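Side-chain contacts in NAD(P)H dehydrogenase (quinone) (Deinococcus radiodurans, PDB 1YDG), which catalyses the reduction of quinones to quinols by NADH or NADPH, as a homotetramer that binds one FMN per subunit: residues Y14-T19 against P87-G92; Y21-E26 against A169-N174; V43-P48 against D56-N61; S85-T88 against A93-Q96; T137-A142 against A147-P152. One frame throughout, in Å; residues are numbered along the deposited sequence.

Contact 1 (Y14-T19 against P87-G92). With SO4 (sulfate ion), chain J.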
# COMPACT_ATOMS: atom_id res chain seq x y z
N TYR B 14 -0.45 -2.83 20.93
CA TYR B 14 -1.84 -2.97 21.30
C TYR B 14 -2.20 -4.46 21.26
O TYR B 14 -1.75 -5.19 20.37
CB TYR B 14 -2.79 -2.18 20.39
CG TYR B 14 -4.20 -2.44 20.85
CD1 TYR B 14 -4.65 -1.92 22.04
CD2 TYR B 14 -5.02 -3.33 20.16
CE1 TYR B 14 -5.93 -2.21 22.52
CE2 TYR B 14 -6.30 -3.65 20.63
CZ TYR B 14 -6.74 -3.08 21.82
OH TYR B 14 -7.98 -3.39 22.29
N SER B 15 -3.01 -4.89 22.22
CA SER B 15 -3.52 -6.26 22.25
C SER B 15 -4.91 -6.26 22.89
O SER B 15 -5.09 -5.74 24.00
CB SER B 15 -2.57 -7.18 23.04
OG SER B 15 -3.01 -8.53 22.95
N SER B 16 -5.91 -6.82 22.18
CA SER B 16 -7.20 -7.08 22.80
C SER B 16 -7.17 -8.41 23.54
O SER B 16 -7.41 -8.48 24.74
CB SER B 16 -8.32 -7.14 21.76
OG SER B 16 -8.46 -5.93 21.06
N THR B 17 -6.88 -9.48 22.81
CA THR B 17 -7.12 -10.84 23.29
C THR B 17 -5.86 -11.61 23.65
O THR B 17 -5.90 -12.83 23.81
CB THR B 17 -8.00 -11.62 22.29
OG1 THR B 17 -7.48 -11.49 20.95
CG2 THR B 17 -9.43 -11.08 22.31
N GLY B 18 -4.73 -10.92 23.81
CA GLY B 18 -3.49 -11.54 24.28
C GLY B 18 -2.42 -11.94 23.26
O GLY B 18 -1.28 -12.19 23.65
N THR B 19 -2.74 -11.99 21.98
CA THR B 19 -1.73 -12.42 21.01
C THR B 19 -0.59 -11.40 20.88
O THR B 19 0.57 -11.77 20.95
CB THR B 19 -2.35 -12.75 19.63
OG1 THR B 19 -3.31 -13.78 19.79
CG2 THR B 19 -1.28 -13.22 18.62
N PRO B 87 -2.72 -5.84 16.29
CA PRO B 87 -3.50 -6.77 15.47
C PRO B 87 -4.10 -6.02 14.30
O PRO B 87 -4.27 -4.79 14.36
CB PRO B 87 -4.60 -7.29 16.42
CG PRO B 87 -4.62 -6.34 17.58
CD PRO B 87 -3.34 -5.58 17.60
N THR B 88 -4.40 -6.73 13.23
CA THR B 88 -5.05 -6.09 12.09
C THR B 88 -6.52 -5.84 12.38
O THR B 88 -7.16 -6.67 13.03
CB THR B 88 -4.94 -6.93 10.82
OG1 THR B 88 -5.28 -6.12 9.69
CG2 THR B 88 -5.90 -8.10 10.86
N ARG B 89 -7.02 -4.69 11.93
CA ARG B 89 -8.46 -4.44 11.78
C ARG B 89 -8.74 -4.05 10.34
O ARG B 89 -8.40 -2.95 9.93
CB ARG B 89 -8.93 -3.27 12.65
CG ARG B 89 -8.81 -3.47 14.13
CD ARG B 89 -9.82 -4.44 14.68
NE ARG B 89 -9.63 -4.55 16.12
CZ ARG B 89 -8.92 -5.49 16.74
NH1 ARG B 89 -8.32 -6.47 16.07
NH2 ARG B 89 -8.83 -5.44 18.05
N PHE B 90 -9.40 -4.92 9.59
CA PHE B 90 -9.68 -4.69 8.16
C PHE B 90 -8.44 -4.19 7.40
O PHE B 90 -8.52 -3.23 6.63
CB PHE B 90 -10.85 -3.71 7.97
CG PHE B 90 -12.11 -4.07 8.76
CD1 PHE B 90 -12.78 -5.24 8.51
CD2 PHE B 90 -12.57 -3.23 9.76
CE1 PHE B 90 -13.93 -5.57 9.22
CE2 PHE B 90 -13.72 -3.55 10.49
CZ PHE B 90 -14.40 -4.72 10.22
N GLY B 91 -7.30 -4.80 7.67
CA GLY B 91 -6.08 -4.49 6.91
C GLY B 91 -5.35 -3.22 7.30
O GLY B 91 -4.41 -2.82 6.60
N GLY B 92 -5.78 -2.60 8.39
CA GLY B 92 -5.09 -1.46 9.00
C GLY B 92 -4.82 -1.76 10.47
O GLY B 92 -5.16 -2.82 10.98
S SO4 J . -4.69 -9.70 19.93
O1 SO4 J . -4.92 -10.96 20.63
O2 SO4 J . -4.56 -9.94 18.50
O3 SO4 J . -5.83 -8.83 20.20
O4 SO4 J . -3.44 -9.11 20.39
O HOH W 1 -10.51 -3.95 20.02

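Contact 2 (Y21-E26 against A169-N174)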
# COMPACT_ATOMS: atom_id res chain seq x y z
N TYR B 21 0.31 -9.20 23.08
CA TYR B 21 1.01 -9.20 24.36
C TYR B 21 2.05 -10.33 24.38
O TYR B 21 3.19 -10.12 24.79
CB TYR B 21 0.00 -9.31 25.51
CG TYR B 21 0.58 -9.28 26.92
CD1 TYR B 21 1.62 -8.41 27.25
CD2 TYR B 21 0.05 -10.08 27.93
CE1 TYR B 21 2.15 -8.37 28.54
CE2 TYR B 21 0.57 -10.03 29.22
CZ TYR B 21 1.62 -9.18 29.53
OH TYR B 21 2.14 -9.11 30.81
N ALA B 22 1.68 -11.53 23.94
CA ALA B 22 2.65 -12.64 23.89
C ALA B 22 3.81 -12.29 22.95
O ALA B 22 4.98 -12.51 23.26
CB ALA B 22 1.98 -13.93 23.44
N MET B 23 3.47 -11.70 21.80
CA MET B 23 4.49 -11.31 20.83
C MET B 23 5.40 -10.25 21.41
O MET B 23 6.60 -10.31 21.23
CB MET B 23 3.84 -10.77 19.55
CG MET B 23 3.05 -11.80 18.77
SD MET B 23 2.16 -11.06 17.39
CE MET B 23 3.51 -10.66 16.33
N ALA B 24 4.82 -9.25 22.08
CA ALA B 24 5.58 -8.14 22.62
C ALA B 24 6.49 -8.59 23.74
O ALA B 24 7.63 -8.12 23.83
CB ALA B 24 4.65 -7.04 23.07
N GLN B 25 6.02 -9.52 24.57
CA GLN B 25 6.88 -10.11 25.60
C GLN B 25 8.07 -10.83 24.97
O GLN B 25 9.19 -10.70 25.46
CB GLN B 25 6.10 -11.07 26.50
CG GLN B 25 5.00 -10.42 27.32
CD GLN B 25 4.28 -11.44 28.20
OE1 GLN B 25 4.79 -11.82 29.25
NE2 GLN B 25 3.11 -11.90 27.76
N GLU B 26 7.84 -11.57 23.89
CA GLU B 26 8.93 -12.25 23.18
C GLU B 26 9.93 -11.24 22.62
O GLU B 26 11.16 -11.40 22.75
CB GLU B 26 8.36 -13.15 22.06
CG GLU B 26 9.37 -14.09 21.43
CD GLU B 26 9.85 -15.21 22.37
OE1 GLU B 26 9.05 -15.72 23.18
OE2 GLU B 26 11.02 -15.59 22.29
N ALA B 169 7.23 -9.60 11.70
CA ALA B 169 6.58 -10.79 12.28
C ALA B 169 5.07 -10.63 12.19
O ALA B 169 4.53 -9.57 12.47
CB ALA B 169 7.02 -10.99 13.73
N SER B 170 4.40 -11.69 11.75
CA SER B 170 2.95 -11.70 11.72
C SER B 170 2.44 -13.09 12.00
O SER B 170 2.85 -14.07 11.36
CB SER B 170 2.38 -11.13 10.41
OG SER B 170 2.67 -11.94 9.30
N VAL B 171 1.55 -13.14 12.99
CA VAL B 171 1.07 -14.35 13.60
C VAL B 171 -0.40 -14.52 13.25
O VAL B 171 -1.15 -13.54 13.18
CB VAL B 171 1.23 -14.23 15.12
CG1 VAL B 171 0.49 -15.33 15.86
CG2 VAL B 171 2.70 -14.21 15.50
N THR B 172 -0.82 -15.77 13.03
CA THR B 172 -2.24 -16.09 12.85
C THR B 172 -2.84 -16.37 14.23
O THR B 172 -2.48 -17.35 14.90
CB THR B 172 -2.45 -17.25 11.88
OG1 THR B 172 -1.85 -16.92 10.62
CG2 THR B 172 -3.93 -17.50 11.63
N ALA B 173 -3.73 -15.47 14.66
CA ALA B 173 -4.33 -15.48 16.00
C ALA B 173 -5.34 -16.61 16.12
O ALA B 173 -6.36 -16.62 15.42
CB ALA B 173 -5.00 -14.13 16.29
N ASN B 174 -5.05 -17.56 17.02
CA ASN B 174 -5.87 -18.77 17.22
C ASN B 174 -6.26 -19.04 18.69
O ASN B 174 -6.89 -20.06 19.00
CB ASN B 174 -5.17 -20.00 16.59
CG ASN B 174 -4.36 -20.83 17.61
OD1 ASN B 174 -3.59 -20.30 18.41
ND2 ASN B 174 -4.55 -22.14 17.56

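Contact 3 (V43-P48 against D56-N61)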
# COMPACT_ATOMS: atom_id res chain seq x y z
N VAL B 43 -0.52 -0.06 24.59
CA VAL B 43 -1.32 1.02 24.07
C VAL B 43 -2.63 1.12 24.87
O VAL B 43 -3.35 0.14 25.04
CB VAL B 43 -1.61 0.83 22.54
CG1 VAL B 43 -2.65 1.83 22.05
CG2 VAL B 43 -0.34 0.95 21.71
N ARG B 44 -2.94 2.33 25.30
CA ARG B 44 -4.18 2.62 26.02
C ARG B 44 -5.40 2.05 25.31
O ARG B 44 -5.59 2.21 24.09
CB ARG B 44 -4.38 4.12 26.21
CG ARG B 44 -5.56 4.45 27.09
CD ARG B 44 -5.87 5.92 27.17
NE ARG B 44 -4.89 6.61 28.00
CZ ARG B 44 -5.07 7.80 28.56
NH1 ARG B 44 -6.20 8.50 28.36
NH2 ARG B 44 -4.10 8.33 29.32
N GLU B 45 -6.23 1.39 26.11
CA GLU B 45 -7.46 0.80 25.65
C GLU B 45 -8.54 1.86 25.62
O GLU B 45 -8.79 2.54 26.62
CB GLU B 45 -7.86 -0.36 26.59
CG GLU B 45 -9.14 -1.03 26.24
CD GLU B 45 -9.10 -1.58 24.83
OE1 GLU B 45 -9.64 -0.92 23.93
OE2 GLU B 45 -8.48 -2.64 24.65
N THR B 46 -9.17 2.02 24.47
CA THR B 46 -10.24 2.99 24.32
C THR B 46 -11.63 2.36 24.31
O THR B 46 -12.63 3.07 24.47
CB THR B 46 -10.06 3.78 23.01
OG1 THR B 46 -10.05 2.87 21.92
CG2 THR B 46 -8.74 4.55 23.03
N ALA B 47 -11.72 1.04 24.09
CA ALA B 47 -13.03 0.37 24.00
C ALA B 47 -13.90 0.65 25.22
O ALA B 47 -13.40 0.67 26.34
CB ALA B 47 -12.86 -1.11 23.82
N PRO B 48 -15.22 0.85 25.01
CA PRO B 48 -16.10 0.97 26.18
C PRO B 48 -16.11 -0.33 26.97
O PRO B 48 -15.93 -1.41 26.39
CB PRO B 48 -17.48 1.26 25.57
CG PRO B 48 -17.30 1.41 24.10
CD PRO B 48 -15.94 0.95 23.73
N ASP B 56 -14.40 -12.95 26.93
CA ASP B 56 -13.54 -13.46 27.99
C ASP B 56 -12.06 -13.18 27.79
O ASP B 56 -11.38 -12.77 28.72
CB ASP B 56 -13.71 -14.98 28.11
CG ASP B 56 -12.72 -15.59 29.09
OD1 ASP B 56 -12.09 -16.61 28.72
OD2 ASP B 56 -12.58 -15.03 30.21
N ALA B 57 -11.54 -13.43 26.59
CA ALA B 57 -10.09 -13.30 26.37
C ALA B 57 -9.67 -11.84 26.41
O ALA B 57 -8.54 -11.55 26.75
CB ALA B 57 -9.65 -13.97 25.07
N TRP B 58 -10.60 -10.93 26.08
CA TRP B 58 -10.34 -9.49 26.15
C TRP B 58 -10.28 -9.01 27.60
O TRP B 58 -9.30 -8.38 28.01
CB TRP B 58 -11.39 -8.71 25.36
CG TRP B 58 -11.00 -7.30 24.99
CD1 TRP B 58 -9.95 -6.55 25.47
CD2 TRP B 58 -11.69 -6.45 24.06
NE1 TRP B 58 -9.94 -5.31 24.88
CE2 TRP B 58 -11.00 -5.21 24.02
CE3 TRP B 58 -12.83 -6.60 23.28
CZ2 TRP B 58 -11.41 -4.15 23.21
CZ3 TRP B 58 -13.23 -5.54 22.45
CH2 TRP B 58 -12.52 -4.33 22.44
N LYS B 59 -11.31 -9.30 28.38
CA LYS B 59 -11.28 -9.02 29.82
C LYS B 59 -10.06 -9.61 30.49
O LYS B 59 -9.40 -8.94 31.27
CB LYS B 59 -12.50 -9.55 30.54
CG LYS B 59 -13.69 -8.66 30.43
CD LYS B 59 -14.81 -9.12 31.33
CE LYS B 59 -14.84 -8.35 32.61
NZ LYS B 59 -15.83 -8.97 33.51
N ALA B 60 -9.79 -10.88 30.19
CA ALA B 60 -8.68 -11.58 30.82
C ALA B 60 -7.36 -10.90 30.48
O ALA B 60 -6.51 -10.71 31.35
CB ALA B 60 -8.65 -13.02 30.38
N ASN B 61 -7.20 -10.51 29.22
CA ASN B 61 -5.93 -9.94 28.77
C ASN B 61 -5.69 -8.58 29.38
O ASN B 61 -4.58 -8.26 29.75
CB ASN B 61 -5.85 -9.84 27.25
CG ASN B 61 -4.51 -9.32 26.78
OD1 ASN B 61 -3.45 -9.87 27.12
ND2 ASN B 61 -4.54 -8.27 25.97

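Contact 4 (S85-T88 against A93-Q96)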
# COMPACT_ATOMS: atom_id res chain seq x y z
N SER B 85 3.50 -2.95 17.43
CA SER B 85 2.74 -4.16 17.19
C SER B 85 1.26 -3.88 17.35
O SER B 85 0.83 -3.34 18.37
CB SER B 85 3.19 -5.27 18.15
OG SER B 85 2.52 -6.48 17.88
N SER B 86 0.48 -4.22 16.33
CA SER B 86 -0.96 -4.13 16.39
C SER B 86 -1.63 -5.31 15.71
O SER B 86 -1.22 -5.66 14.62
CB SER B 86 -1.44 -2.87 15.67
OG SER B 86 -2.83 -2.81 15.70
N PRO B 87 -2.72 -5.84 16.29
CA PRO B 87 -3.50 -6.77 15.47
C PRO B 87 -4.10 -6.02 14.30
O PRO B 87 -4.27 -4.79 14.36
CB PRO B 87 -4.60 -7.29 16.42
CG PRO B 87 -4.62 -6.34 17.58
CD PRO B 87 -3.34 -5.58 17.60
N THR B 88 -4.40 -6.73 13.23
CA THR B 88 -5.05 -6.09 12.09
C THR B 88 -6.52 -5.84 12.38
O THR B 88 -7.16 -6.67 13.03
CB THR B 88 -4.94 -6.93 10.82
OG1 THR B 88 -5.28 -6.12 9.69
CG2 THR B 88 -5.90 -8.10 10.86
N ALA B 93 -4.16 -0.84 11.14
CA ALA B 93 -3.95 -1.00 12.57
C ALA B 93 -5.26 -0.71 13.32
O ALA B 93 -6.16 -0.10 12.80
CB ALA B 93 -2.82 -0.10 13.04
N THR B 94 -5.34 -1.16 14.57
CA THR B 94 -6.48 -0.83 15.41
C THR B 94 -6.59 0.67 15.64
O THR B 94 -5.58 1.38 15.68
CB THR B 94 -6.36 -1.49 16.79
OG1 THR B 94 -5.15 -1.05 17.42
CG2 THR B 94 -6.38 -3.02 16.66
N SER B 95 -7.81 1.14 15.86
CA SER B 95 -8.02 2.53 16.26
C SER B 95 -7.23 2.88 17.52
O SER B 95 -6.79 4.01 17.68
CB SER B 95 -9.51 2.84 16.46
OG SER B 95 -10.06 2.02 17.47
N GLN B 96 -7.01 1.90 18.40
CA GLN B 96 -6.31 2.16 19.65
C GLN B 96 -4.85 2.54 19.34
O GLN B 96 -4.31 3.50 19.90
CB GLN B 96 -6.39 0.94 20.59
CG GLN B 96 -7.79 0.66 21.16
CD GLN B 96 -8.60 -0.38 20.36
OE1 GLN B 96 -8.40 -0.54 19.15
NE2 GLN B 96 -9.51 -1.08 21.04

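Contact 5 (T137-A142 against A147-P152)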
# COMPACT_ATOMS: atom_id res chain seq x y z
N THR B 137 1.01 0.01 6.49
CA THR B 137 0.46 1.28 6.99
C THR B 137 1.30 1.83 8.14
O THR B 137 1.47 3.04 8.28
CB THR B 137 -1.00 1.15 7.44
OG1 THR B 137 -1.10 0.24 8.54
CG2 THR B 137 -1.87 0.65 6.32
N LEU B 138 1.84 0.93 8.95
CA LEU B 138 2.68 1.33 10.09
C LEU B 138 4.05 1.86 9.65
O LEU B 138 4.54 2.85 10.21
CB LEU B 138 2.83 0.16 11.07
CG LEU B 138 1.55 -0.22 11.82
CD1 LEU B 138 1.78 -1.46 12.67
CD2 LEU B 138 1.02 0.95 12.71
N TYR B 139 4.64 1.22 8.64
CA TYR B 139 5.89 1.73 8.09
C TYR B 139 5.68 3.07 7.40
O TYR B 139 6.53 3.97 7.56
CB TYR B 139 6.58 0.73 7.13
CG TYR B 139 7.21 -0.44 7.84
CD1 TYR B 139 8.43 -0.32 8.51
CD2 TYR B 139 6.60 -1.69 7.83
CE1 TYR B 139 8.98 -1.37 9.18
CE2 TYR B 139 7.17 -2.76 8.52
CZ TYR B 139 8.36 -2.61 9.17
OH TYR B 139 8.91 -3.68 9.83
N MET B 140 4.58 3.22 6.65
CA MET B 140 4.32 4.49 5.95
C MET B 140 4.24 5.66 6.96
O MET B 140 4.80 6.73 6.72
CB MET B 140 3.06 4.46 5.09
CG MET B 140 3.09 3.52 3.87
SD MET B 140 4.53 3.60 2.77
CE MET B 140 5.47 2.22 3.39
N THR B 141 3.53 5.44 8.06
CA THR B 141 3.48 6.42 9.18
C THR B 141 4.86 6.79 9.70
O THR B 141 5.17 7.98 9.90
CB THR B 141 2.59 5.86 10.34
OG1 THR B 141 1.22 5.93 9.92
CG2 THR B 141 2.76 6.63 11.63
N ALA B 142 5.71 5.79 9.90
CA ALA B 142 7.06 6.04 10.38
C ALA B 142 7.88 6.89 9.41
O ALA B 142 8.77 7.63 9.83
CB ALA B 142 7.78 4.74 10.69
N ALA B 147 11.97 8.22 10.29
CA ALA B 147 12.52 7.04 10.93
C ALA B 147 13.39 6.29 9.92
O ALA B 147 13.27 6.47 8.70
CB ALA B 147 11.40 6.15 11.42
N VAL B 148 14.30 5.49 10.45
CA VAL B 148 15.11 4.56 9.68
C VAL B 148 14.44 3.20 9.82
O VAL B 148 14.43 2.62 10.91
CB VAL B 148 16.53 4.54 10.25
CG1 VAL B 148 17.42 3.50 9.55
CG2 VAL B 148 17.11 5.92 10.15
N LEU B 149 13.85 2.70 8.74
CA LEU B 149 13.01 1.51 8.82
C LEU B 149 13.88 0.27 8.74
O LEU B 149 14.68 0.15 7.83
CB LEU B 149 11.94 1.51 7.74
CG LEU B 149 11.15 2.83 7.58
CD1 LEU B 149 10.00 2.65 6.67
CD2 LEU B 149 10.68 3.34 8.92
N THR B 150 13.73 -0.63 9.72
CA THR B 150 14.57 -1.83 9.80
C THR B 150 13.76 -3.13 9.76
O THR B 150 13.82 -3.94 10.69
CB THR B 150 15.46 -1.86 11.04
OG1 THR B 150 14.64 -1.90 12.22
CG2 THR B 150 16.39 -0.66 11.07
N PRO B 151 13.04 -3.38 8.66
CA PRO B 151 12.27 -4.61 8.61
C PRO B 151 13.21 -5.83 8.50
O PRO B 151 14.35 -5.68 8.06
CB PRO B 151 11.42 -4.41 7.36
CG PRO B 151 12.30 -3.64 6.45
CD PRO B 151 12.95 -2.62 7.40
N PRO B 152 12.75 -7.02 8.91
CA PRO B 152 13.61 -8.20 8.91
C PRO B 152 14.01 -8.75 7.55
O PRO B 152 15.06 -9.38 7.45
CB PRO B 152 12.78 -9.25 9.65
CG PRO B 152 11.40 -8.82 9.54
CD PRO B 152 11.41 -7.33 9.44

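Contact 1 (Y14-T19 against P87-G92)
Pro87 is pressed against Tyr14, the two side chains crossing at about a right angle. Its CD lies 3.2 Å from the carbonyl O and 3.8 Å from CD2 of Tyr14, near the plane of the aromatic ring, which is therefore met at its edge. Further along that edge NH2 of Arg89 comes to 4.0 Å from CE2 of Tyr14, with guanidinium and ring planes 81° apart. CG of Tyr14 stands anti to the backbone N (chi1 179°), which carries the ring out across Pro87 and Arg89. At its end, OH is bonded to Glu45 and accepts a hydrogen bond from Ser16 OG at 2.9 Å. NH2 of Arg89 has Ser16 OG in its guanidinium plane and donates to a water that is weakly bonded to the phenol, while NH1 donates to Thr88 O from above the carbonyl plane. A leucine in place of Tyr14 has no hydroxyl, and the Ser16 hydroxyl and the Glu45 carboxylate would probably be left without a shared mate and freer to turn. On the other flank of Pro87 a sulfate lies 3.4 Å from CB through its O2; the backbone N atoms of Ser16, Thr17 and Thr19 and the hydroxyls of Ser15 and Thr17 bind it. These donors are neutral and gather at the start of helix 19-33, whose dipole would probably favour an anion, consistent with a site for the FMN phosphate.

Contact 2 (Y21-E26 against A169-N174)
A small, buried apolar contact joins Met23, on helix 19-33, to Val171 and Ala169 at strand 170-172, where the helix covers one face of the central sheet of this flavodoxin-like fold. The CA atoms of Met23 and Val171 are 8.6 Å apart, and the methionine bridges most of that gap. Its chain runs out extended at chi2 and bends at chi3 (70°), a turn that lays the methyl beside Val171 and toward Ala169, where an extended end would run into the valine. SD and CE of Met23 both touch one branch of Val171, each 3.7 Å from CG2, and the side chains slide past each other in opposite directions. CE of Met23 also reaches Ala169, 4.4 Å from CB and 4.1 Å from the carbonyl O. Strand alternation explains the choice of partners: Ala169 and Val171 point toward the helix, whereas Ser170 points away and hydrogen-bonds Asn165. Met121 of the neighbouring strand and Ile186 of helix 180-204 also pack on Met23. No hydrogen bond spans the segments, so their attraction rests on dispersion and the exclusion of water, close to the FMN-binding residues Thr19 and Ser123, whose side chains are each about 4 Å from that of Val171.

Contact 3 (V43-P48 against D56-N61)
Trp58 reaches from helix 56-64 to Glu45 and Ala47, and its indole makes all the contacts between the two segments. NE1 of Trp58 donates to OE2 of Glu45 at 3.1 Å with an N-H...O angle of 150°. The acceptor lies almost exactly in the indole plane, but the donor meets the carboxylate from above its own plane. Next to this bond, CB of Ala47 sits 3.4 Å from CZ2 of Trp58 and 3.5 Å from CH2, against the outer part of the six-membered ring. The glutamate is set in place by its own loop: the chain leaves with CG anti to the backbone N (chi1 179°) and bends at chi2 (58°), so that OE1 can take a hydrogen bond from Ala47 N at 2.9 Å, on the anti side. The same short loop thus holds OE1 and presents the alanine methyl. The carboxylate is also held from outside the two segments: Tyr14 OH, its strongest partner, bonds to OE2 and Gln96 NE2 to OE1; with several donors around it, it is likely to stay ionised. Val51 and Ile52 of helix 49-52 pack on the indole, whose side chain comes within about 4 Å of that of the FMN-binding Ser16. The contact closes the connection that follows strand 37-42 of the flavodoxin-like fold, folding helix 56-64 back beside the loop that binds FMN.

Contact 4 (S85-T88 against A93-Q96)
Ser86 and Thr94 carry the polar side of this contact. The backbone N of Thr94 donates to Ser86 OG at 3.2 Å in a nearly straight bond of 173°, and Thr94 OG1 adds a weak one to the same oxygen at 3.4 Å. Ser86 OG in turn gives its own proton to Pro87 O, 2.8 Å away, approaching tilted from the carbonyl plane. This buried hydroxyl therefore accepts twice and donates once, which should fix its rotation; it is turned to Thr94 with OG anti to the backbone N (chi1 178°). Van der Waals contacts lie beside these bonds. The CG2 methyl of Thr94 touches Pro87, 3.9 Å from CG and 3.6 Å from the carbonyl O, and CB of Ala93 rests 4.1 Å from CB of Ser86. The threonine divides its branches between two tasks: chi1 of 59° sets CG2 against the proline and leaves OG1 to accept from Met97 N. Ser95 N, meanwhile, bonds to Asp102 of the second subunit, placing the helix start at a subunit boundary. Thr94 is the N-cap of helix 95-102, and the whole forms the base of the tight hairpin, with its type I' turn from Arg89 to Gly92, that carries the FMN-binding Thr88, Arg89 and Phe90 at the end of strand 81-89 in this flavodoxin-like fold.

Contact 5 (T137-A142 against A147-P152)
Leu149 is the main bump, and the hollow it fills lies between Tyr139 and Ala142, about one turn apart on the helix. Its two methyls split the work: CD1 of Leu149 lies 3.8 Å from CD1 of Tyr139 and just as near that residue's carbonyl O, while CD2 drops to 3.7 Å from CB of Ala142. With CG anti to its carbonyl carbon (chi1 -48°), the leucine projects its fork at the helix, and leucine and tyrosine pass each other in opposite directions. Further out, the phenol reaches the second segment at Pro151, whose CB lies 3.6 Å from Tyr139 OH and 4.0 Å from CZ. The aromatic side chain thus spans from Leu149 to Pro151. In the beta-alpha-beta unit of strand 117-124, helix 131-144 and strand 148-149, this is the packing of the crossover helix against its second strand. Polar demand at the phenol is met by the backbone, since OH is hydrogen-bonded to Tyr167 O and Ala120 N. A phenylalanine in its place is likely to leave both of these backbone atoms without that partner and to slacken the fit against Pro151. At the other end small meets small: CB of Ala142 and CB of Ala147 stand 4.0 Å apart. Beside these methyls Ala147 N donates to Ala142 O at 3.3 Å and 162°. Met143 of the fourth subunit packs on both Tyr139 and Pro151.

How the contacts relate
Contacts 2, 4 and 5 are buried, contacts 1 and 3 only partly so. Contacts 1 and 4 share Pro87 and strand 81-89, one serving the FMN loops and the other the hairpin base; contact 3, further out, is tied to both through Glu45, which bonds to Tyr14 and Gln96. The chemistry follows position: contact 2 is purely apolar, contact 5 mostly so with one backbone bond, while contacts 1, 3 and 4 gather hydroxyls, a guanidinium and a carboxylate near the cofactor site. Contacts 2 and 5 lie on opposite sides of the chain's centre. Contacts 1, 4 and 5 also touch the second subunit, so the FMN turn and the crossover helix border a shared interface.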